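Local coordinates for hypothetical protein aq_1494 (PDB 2EGI) that probably hydrolyses the thioester bond of fatty acyl-CoA substrates, though its true substrate is not established, at residues 3-8 against 29-34; 73-78 against 89-94; 18-23 against 65-70. All coordinates share one frame; numbering follows the deposited sequence.

Contact 1: 3-8 against 29-34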
# COMPACT_ATOMS: atom_id res chain seq x y z
N PHE B 3 -2.24 16.34 -19.18
CA PHE B 3 -2.82 15.01 -19.31
C PHE B 3 -3.71 14.71 -18.12
O PHE B 3 -3.29 14.87 -16.98
CB PHE B 3 -1.71 13.96 -19.38
CG PHE B 3 -2.22 12.55 -19.52
CD1 PHE B 3 -2.68 12.08 -20.75
CD2 PHE B 3 -2.25 11.69 -18.42
CE1 PHE B 3 -3.17 10.79 -20.88
CE2 PHE B 3 -2.73 10.40 -18.54
CZ PHE B 3 -3.19 9.94 -19.78
N ILE B 4 -4.93 14.26 -18.39
CA ILE B 4 -5.86 13.92 -17.34
C ILE B 4 -5.94 12.42 -17.07
O ILE B 4 -6.10 11.62 -17.98
CB ILE B 4 -7.29 14.39 -17.66
CG1 ILE B 4 -7.31 15.90 -17.90
CG2 ILE B 4 -8.23 14.00 -16.51
CD1 ILE B 4 -8.69 16.45 -18.21
N TYR B 5 -5.83 12.05 -15.80
CA TYR B 5 -5.93 10.66 -15.38
C TYR B 5 -7.10 10.56 -14.40
O TYR B 5 -7.12 11.25 -13.38
CB TYR B 5 -4.65 10.21 -14.68
CG TYR B 5 -4.75 8.81 -14.15
CD1 TYR B 5 -5.01 7.74 -15.01
CD2 TYR B 5 -4.58 8.55 -12.80
CE1 TYR B 5 -5.10 6.44 -14.53
CE2 TYR B 5 -4.66 7.25 -12.30
CZ TYR B 5 -4.92 6.20 -13.18
OH TYR B 5 -4.97 4.91 -12.70
N ARG B 6 -8.05 9.69 -14.71
CA ARG B 6 -9.25 9.51 -13.91
C ARG B 6 -9.18 8.24 -13.07
O ARG B 6 -8.76 7.19 -13.56
CB ARG B 6 -10.48 9.46 -14.84
CG ARG B 6 -10.51 10.61 -15.84
CD ARG B 6 -11.68 10.51 -16.81
NE ARG B 6 -11.64 11.63 -17.75
CZ ARG B 6 -10.73 11.77 -18.71
NH1 ARG B 6 -9.78 10.86 -18.88
NH2 ARG B 6 -10.76 12.84 -19.49
N ARG B 7 -9.60 8.35 -11.81
CA ARG B 7 -9.57 7.22 -10.88
C ARG B 7 -10.57 7.42 -9.74
O ARG B 7 -10.94 8.55 -9.42
CB ARG B 7 -8.14 7.07 -10.32
CG ARG B 7 -7.89 5.89 -9.37
CD ARG B 7 -7.30 4.65 -10.03
NE ARG B 7 -6.29 4.02 -9.18
CZ ARG B 7 -6.48 3.68 -7.91
NH1 ARG B 7 -7.64 3.89 -7.32
NH2 ARG B 7 -5.49 3.12 -7.21
N ARG B 8 -11.01 6.33 -9.14
CA ARG B 8 -11.94 6.38 -8.00
C ARG B 8 -11.21 5.77 -6.80
O ARG B 8 -10.40 4.86 -6.96
CB ARG B 8 -13.21 5.58 -8.31
CG ARG B 8 -14.28 5.66 -7.25
CD ARG B 8 -15.33 4.57 -7.46
NE ARG B 8 -16.27 4.86 -8.53
CZ ARG B 8 -17.34 5.64 -8.40
NH1 ARG B 8 -17.60 6.22 -7.23
NH2 ARG B 8 -18.16 5.83 -9.42
N PHE B 29 0.04 8.99 -8.67
CA PHE B 29 0.84 9.73 -9.64
C PHE B 29 1.59 8.77 -10.57
O PHE B 29 1.81 9.08 -11.74
CB PHE B 29 1.84 10.67 -8.94
CG PHE B 29 1.22 11.56 -7.88
CD1 PHE B 29 -0.03 12.15 -8.07
CD2 PHE B 29 1.90 11.79 -6.68
CE1 PHE B 29 -0.59 12.97 -7.08
CE2 PHE B 29 1.33 12.61 -5.68
CZ PHE B 29 0.09 13.19 -5.88
N GLU B 30 1.96 7.61 -10.04
CA GLU B 30 2.68 6.64 -10.86
C GLU B 30 1.74 6.10 -11.93
O GLU B 30 2.15 5.88 -13.06
CB GLU B 30 3.20 5.46 -10.01
CG GLU B 30 4.11 4.51 -10.80
CD GLU B 30 4.43 3.22 -10.06
OE1 GLU B 30 3.66 2.22 -10.20
OE2 GLU B 30 5.43 3.20 -9.32
N GLU B 31 0.47 5.88 -11.57
CA GLU B 31 -0.50 5.38 -12.53
C GLU B 31 -0.69 6.44 -13.60
O GLU B 31 -0.72 6.13 -14.79
CB GLU B 31 -1.84 5.05 -11.85
CG GLU B 31 -1.75 4.08 -10.68
CD GLU B 31 -3.12 3.65 -10.14
OE1 GLU B 31 -4.14 4.27 -10.50
OE2 GLU B 31 -3.17 2.68 -9.36
N ALA B 32 -0.79 7.69 -13.17
CA ALA B 32 -0.97 8.81 -14.09
C ALA B 32 0.20 8.92 -15.08
O ALA B 32 -0.01 9.18 -16.26
CB ALA B 32 -1.13 10.10 -13.33
N ARG B 33 1.42 8.72 -14.59
CA ARG B 33 2.59 8.78 -15.45
C ARG B 33 2.47 7.65 -16.44
O ARG B 33 2.77 7.79 -17.62
CB ARG B 33 3.89 8.60 -14.65
CG ARG B 33 4.24 9.73 -13.71
CD ARG B 33 5.73 9.74 -13.38
NE ARG B 33 6.13 8.65 -12.49
CZ ARG B 33 5.88 8.63 -11.19
NH1 ARG B 33 5.23 9.64 -10.63
NH2 ARG B 33 6.30 7.62 -10.44
N GLY B 34 2.01 6.51 -15.93
CA GLY B 34 1.85 5.33 -16.76
C GLY B 34 0.92 5.52 -17.94
O GLY B 34 1.20 5.07 -19.05

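Contact 2: 73-78 against 89-94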
# COMPACT_ATOMS: atom_id res chain seq x y z
N PHE B 73 -11.99 11.15 -8.58
CA PHE B 73 -11.07 12.28 -8.66
C PHE B 73 -10.23 12.22 -9.92
O PHE B 73 -10.23 11.22 -10.62
CB PHE B 73 -10.17 12.33 -7.42
CG PHE B 73 -9.14 11.22 -7.35
CD1 PHE B 73 -7.88 11.39 -7.92
CD2 PHE B 73 -9.42 10.03 -6.69
CE1 PHE B 73 -6.91 10.38 -7.83
CE2 PHE B 73 -8.45 9.02 -6.59
CZ PHE B 73 -7.20 9.20 -7.16
N GLU B 74 -9.53 13.31 -10.22
CA GLU B 74 -8.67 13.37 -11.39
C GLU B 74 -7.28 13.83 -11.03
O GLU B 74 -7.10 14.67 -10.15
CB GLU B 74 -9.23 14.32 -12.46
CG GLU B 74 -10.63 13.98 -12.98
CD GLU B 74 -11.04 14.83 -14.18
OE1 GLU B 74 -10.58 15.99 -14.28
OE2 GLU B 74 -11.83 14.34 -15.02
N VAL B 75 -6.29 13.26 -11.70
CA VAL B 75 -4.92 13.65 -11.50
C VAL B 75 -4.53 14.32 -12.81
O VAL B 75 -4.56 13.70 -13.87
CB VAL B 75 -3.98 12.44 -11.26
CG1 VAL B 75 -2.54 12.91 -11.17
CG2 VAL B 75 -4.36 11.73 -9.97
N HIS B 76 -4.20 15.60 -12.75
CA HIS B 76 -3.79 16.31 -13.96
C HIS B 76 -2.26 16.44 -13.90
O HIS B 76 -1.74 16.99 -12.94
CB HIS B 76 -4.44 17.69 -14.01
CG HIS B 76 -5.92 17.66 -14.21
ND1 HIS B 76 -6.65 18.77 -14.58
CD2 HIS B 76 -6.82 16.65 -14.08
CE1 HIS B 76 -7.93 18.45 -14.68
NE2 HIS B 76 -8.06 17.16 -14.38
N LEU B 77 -1.55 15.92 -14.90
CA LEU B 77 -0.10 16.03 -14.85
C LEU B 77 0.46 16.86 -15.97
O LEU B 77 -0.02 16.84 -17.09
CB LEU B 77 0.57 14.64 -14.83
CG LEU B 77 1.00 13.78 -16.02
CD1 LEU B 77 1.94 14.49 -16.99
CD2 LEU B 77 1.71 12.57 -15.43
N ASN B 78 1.51 17.60 -15.65
CA ASN B 78 2.16 18.47 -16.60
C ASN B 78 3.65 18.26 -16.52
O ASN B 78 4.17 17.72 -15.55
CB ASN B 78 1.85 19.93 -16.26
CG ASN B 78 0.38 20.25 -16.40
OD1 ASN B 78 -0.12 20.46 -17.51
ND2 ASN B 78 -0.32 20.28 -15.28
N PHE B 89 7.74 16.21 -13.46
CA PHE B 89 6.30 16.23 -13.66
C PHE B 89 5.66 16.93 -12.47
O PHE B 89 6.12 16.78 -11.34
CB PHE B 89 5.73 14.81 -13.71
CG PHE B 89 6.02 14.06 -14.98
CD1 PHE B 89 6.67 12.83 -14.94
CD2 PHE B 89 5.61 14.56 -16.21
CE1 PHE B 89 6.90 12.11 -16.11
CE2 PHE B 89 5.84 13.84 -17.38
CZ PHE B 89 6.48 12.62 -17.33
N SER B 90 4.61 17.71 -12.73
CA SER B 90 3.88 18.36 -11.66
C SER B 90 2.48 17.73 -11.70
O SER B 90 2.06 17.24 -12.74
CB SER B 90 3.79 19.89 -11.88
OG SER B 90 3.18 20.23 -13.10
N TYR B 91 1.79 17.70 -10.57
CA TYR B 91 0.47 17.09 -10.54
C TYR B 91 -0.48 17.87 -9.65
O TYR B 91 -0.07 18.50 -8.67
CB TYR B 91 0.51 15.66 -9.97
CG TYR B 91 1.65 14.78 -10.41
CD1 TYR B 91 1.41 13.67 -11.24
CD2 TYR B 91 2.95 15.00 -9.96
CE1 TYR B 91 2.44 12.80 -11.59
CE2 TYR B 91 3.99 14.14 -10.32
CZ TYR B 91 3.72 13.04 -11.13
OH TYR B 91 4.74 12.21 -11.49
N ILE B 92 -1.76 17.82 -10.01
CA ILE B 92 -2.79 18.46 -9.22
C ILE B 92 -3.91 17.45 -9.11
O ILE B 92 -4.37 16.91 -10.11
CB ILE B 92 -3.33 19.76 -9.86
CG1 ILE B 92 -2.18 20.75 -10.07
CG2 ILE B 92 -4.37 20.40 -8.95
CD1 ILE B 92 -2.60 22.06 -10.70
N VAL B 93 -4.32 17.16 -7.89
CA VAL B 93 -5.39 16.22 -7.67
C VAL B 93 -6.68 16.99 -7.50
O VAL B 93 -6.86 17.73 -6.53
CB VAL B 93 -5.13 15.36 -6.42
CG1 VAL B 93 -6.27 14.35 -6.24
CG2 VAL B 93 -3.79 14.64 -6.56
N PHE B 94 -7.58 16.80 -8.46
CA PHE B 94 -8.86 17.46 -8.48
C PHE B 94 -10.01 16.54 -8.07
O PHE B 94 -10.06 15.38 -8.46
CB PHE B 94 -9.15 18.03 -9.87
CG PHE B 94 -8.39 19.29 -10.19
CD1 PHE B 94 -7.51 19.34 -11.27
CD2 PHE B 94 -8.58 20.44 -9.44
CE1 PHE B 94 -6.82 20.51 -11.59
CE2 PHE B 94 -7.89 21.63 -9.75
CZ PHE B 94 -7.02 21.66 -10.83

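Contact 3: 18-23 against 65-70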
# COMPACT_ATOMS: atom_id res chain seq x y z
N GLY B 18 -10.18 7.48 8.09
CA GLY B 18 -11.24 7.68 7.13
C GLY B 18 -10.83 8.34 5.82
O GLY B 18 -11.69 8.76 5.05
N ILE B 19 -9.53 8.44 5.58
CA ILE B 19 -9.03 9.07 4.36
C ILE B 19 -7.98 8.22 3.66
O ILE B 19 -7.46 7.26 4.24
CB ILE B 19 -8.39 10.45 4.65
CG1 ILE B 19 -7.04 10.25 5.36
CG2 ILE B 19 -9.32 11.28 5.52
CD1 ILE B 19 -6.37 11.54 5.80
N VAL B 20 -7.66 8.59 2.42
CA VAL B 20 -6.65 7.90 1.64
C VAL B 20 -5.32 8.17 2.34
O VAL B 20 -5.00 9.33 2.64
CB VAL B 20 -6.58 8.45 0.18
CG1 VAL B 20 -5.36 7.90 -0.54
CG2 VAL B 20 -7.84 8.07 -0.57
N HIS B 21 -4.56 7.12 2.62
CA HIS B 21 -3.27 7.29 3.29
C HIS B 21 -2.35 8.09 2.38
O HIS B 21 -2.28 7.82 1.18
CB HIS B 21 -2.64 5.94 3.63
CG HIS B 21 -1.38 6.05 4.43
ND1 HIS B 21 -0.13 6.08 3.86
CD2 HIS B 21 -1.19 6.18 5.77
CE1 HIS B 21 0.78 6.22 4.81
NE2 HIS B 21 0.16 6.28 5.98
N HIS B 22 -1.65 9.06 2.95
CA HIS B 22 -0.78 9.93 2.15
C HIS B 22 0.17 9.24 1.18
O HIS B 22 0.44 9.77 0.11
CB HIS B 22 0.00 10.89 3.06
CG HIS B 22 1.01 10.23 3.95
ND1 HIS B 22 0.67 9.61 5.13
CD2 HIS B 22 2.36 10.18 3.88
CE1 HIS B 22 1.76 9.22 5.75
NE2 HIS B 22 2.81 9.55 5.02
N SER B 23 0.66 8.06 1.54
CA SER B 23 1.59 7.31 0.70
C SER B 23 0.98 6.82 -0.61
O SER B 23 1.69 6.61 -1.59
CB SER B 23 2.15 6.12 1.46
OG SER B 23 1.12 5.20 1.77
N LYS B 65 -6.85 18.82 1.02
CA LYS B 65 -8.10 18.24 1.49
C LYS B 65 -7.98 16.76 1.22
O LYS B 65 -7.30 16.35 0.29
CB LYS B 65 -9.30 18.82 0.72
CG LYS B 65 -9.54 20.29 0.96
CD LYS B 65 -9.75 20.59 2.44
CE LYS B 65 -9.76 22.10 2.70
NZ LYS B 65 -10.75 22.81 1.86
N PRO B 66 -8.65 15.93 2.02
CA PRO B 66 -8.59 14.47 1.84
C PRO B 66 -9.46 13.87 0.74
O PRO B 66 -10.30 14.53 0.12
CB PRO B 66 -9.00 13.95 3.20
CG PRO B 66 -10.05 14.94 3.62
CD PRO B 66 -9.41 16.27 3.24
N LEU B 67 -9.21 12.59 0.49
CA LEU B 67 -9.97 11.81 -0.47
C LEU B 67 -10.60 10.74 0.39
O LEU B 67 -9.96 10.21 1.29
CB LEU B 67 -9.05 11.18 -1.52
CG LEU B 67 -8.42 12.13 -2.55
CD1 LEU B 67 -7.50 11.34 -3.47
CD2 LEU B 67 -9.52 12.83 -3.36
N PHE B 68 -11.87 10.43 0.13
CA PHE B 68 -12.57 9.42 0.91
C PHE B 68 -12.87 8.23 0.02
O PHE B 68 -12.79 8.33 -1.20
CB PHE B 68 -13.89 9.96 1.46
CG PHE B 68 -13.75 11.27 2.18
CD1 PHE B 68 -13.05 11.34 3.38
CD2 PHE B 68 -14.30 12.43 1.65
CE1 PHE B 68 -12.89 12.55 4.05
CE2 PHE B 68 -14.14 13.66 2.31
CZ PHE B 68 -13.44 13.72 3.50
N TYR B 69 -13.23 7.12 0.65
CA TYR B 69 -13.57 5.93 -0.09
C TYR B 69 -14.61 6.23 -1.15
O TYR B 69 -15.62 6.89 -0.89
CB TYR B 69 -14.13 4.87 0.85
CG TYR B 69 -14.82 3.74 0.13
CD1 TYR B 69 -14.13 2.92 -0.76
CD2 TYR B 69 -16.19 3.50 0.32
CE1 TYR B 69 -14.77 1.89 -1.45
CE2 TYR B 69 -16.84 2.47 -0.36
CZ TYR B 69 -16.13 1.67 -1.24
OH TYR B 69 -16.78 0.65 -1.90
N ASP B 70 -14.34 5.75 -2.36
CA ASP B 70 -15.25 5.90 -3.48
C ASP B 70 -15.33 7.28 -4.10
O ASP B 70 -16.17 7.52 -4.97
CB ASP B 70 -16.65 5.46 -3.06
CG ASP B 70 -17.27 4.55 -4.06
OD1 ASP B 70 -16.51 3.79 -4.70
OD2 ASP B 70 -18.51 4.58 -4.21
O HOH W 1 -6.55 11.75 1.62

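Contact 1: 3-8 against 29-34
With CG anti to the backbone N (chi1 176°), the ring of Y5 rises from strand 3-8 to helix 22-39, the long helix that the curved sheet of the hotdog fold wraps, and carries its hydroxyl to E31, whose own CG lies beside its backbone N (chi1 -56°). E31 OE1 takes two bonds: Y5 OH donates to it at 2.4 Å, and R7 NE reaches its syn lone pair at 2.5 Å. Both are shorter than usual, so the exact lengths are doubtful and say nothing of bond strength. R7 NH2 adds a longer bond to E31 OE2, 3.2 Å. Bends at chi2 and chi3 of R7 turn the NE/NH2 edge of the guanidinium to the acid, gripping it side-on. Nearer the strand, one face of the Y5 ring lies against the helix backbone, with A32 CA 4.1 Å from the ring centroid in a CH-pi contact. A32 CB meets Y5 CB at 3.8 Å, while the ring of F3 comes up to A32 O. E31 OE2 also bonds Y12 OH of the second subunit, and R7 NH2 pairs with E13. The buried carboxylate is thus met by arginine and two tyrosine hydroxyls, which would probably favour its ionised form.

Contact 2: 73-78 against 89-94
The antiparallel beta hairpin of strands 72-82 and 86-95, part of the curved sheet of the hotdog fold, holds this contact. E74-F94, H76-I92 and N78-S90 are hydrogen-bonded pairs, each closed by two backbone bonds; E74 N to F94 O measures 2.8 Å and H76 N to I92 O 3.0 Å. V75-V93 and L77-Y91 are the non-hydrogen-bonded pairs between them. H76 CG lies beside its backbone N, anti to the carbonyl carbon (chi1 -68°), which stands the imidazole beside F94 and E74. The edge of the F94 ring meets the face of H76 in a T-shaped stack, centroids 4.8 Å apart and planes at 66°, with F94 CD1 over the imidazole centre. H76 NE2 donates almost straight (170°) to E74 OE1 at 2.8 Å, in the imidazole plane, on the anti side of the carboxylate but tilted out of its plane; this fixes the turn of the ring. Further along, N78 CB lies against S90 OG, which is hydrogen-bonded to E80. The other face is largely apolar: L77 CB touches Y91 CD1 at 3.8 Å, and V75 CG1 reaches the Y91 ring edge at 4.0 Å. Y91 OH is held by R33 and T105. Helix 22-39 packs on this face through F29, A32 and F36, with strand 3-8 bonded beside 72-82 and strand 98-111 beside 86-95.

Contact 3: 18-23 against 65-70
V20 and L67 form the close-packed part of this loop-to-loop contact: V20 CG2 presses on L67 CB at 3.5 Å, tighter than usual for two carbons, and the two side chains lie side by side, pointing the same way. V20 CG1 stands anti to the backbone N (chi1 170°), which sets the other methyl, CG2, against both CB and O of L67. The backbones are tied at the same place. V20 N donates to L67 O at 3.0 Å, and a water bridges V20 O and L67 N, donating to the first and accepting from the second, each at 3.0 Å. The same L67 O also receives a CA-H...O contact from I19 CA, at 3.4 Å.

Toward the more exposed side the fit is looser. I19 CG2 still touches P66 CB at 3.6 Å, but it stands 4.1 Å from F68 CE1, and the exposed F68 ring turns its edge to G18 O. F68 leaves the loop pointing away, yet its ring comes back toward 18-19. I19 lies near D15, the predicted active-site residue, so the contact is consistent with a place at the border of that site. V20 and L67 turn inward onto Y25 and Y28 of helix 22-39 and V9, while L67 also meets V100 of strand 98-111; the 65-70 loop itself joins strand 53-63 to strand 72-82.

In the fold
All three contacts are partly buried. Contacts 1 and 2 lie close to the chain centre and share the sheet, strand 3-8 pairing with strand 72-82; contact 3 is peripheral, its centre about 17 Å from the chain centre, with F68 exposed where loops meet at the start of helix 22-39, which contact 1 also uses. Contact 2 combines regular backbone bonding with a largely apolar face under the helix and a polar and aromatic face on the other side; contact 1 adds a charged cluster; contact 3 relies on one backbone bond, a water and small apolar touches. Contacts 1 and 3 both meet neighbouring subunits, contact 2 does not. L67 packs on F73, and a weak, long ion pair links R8 to D70.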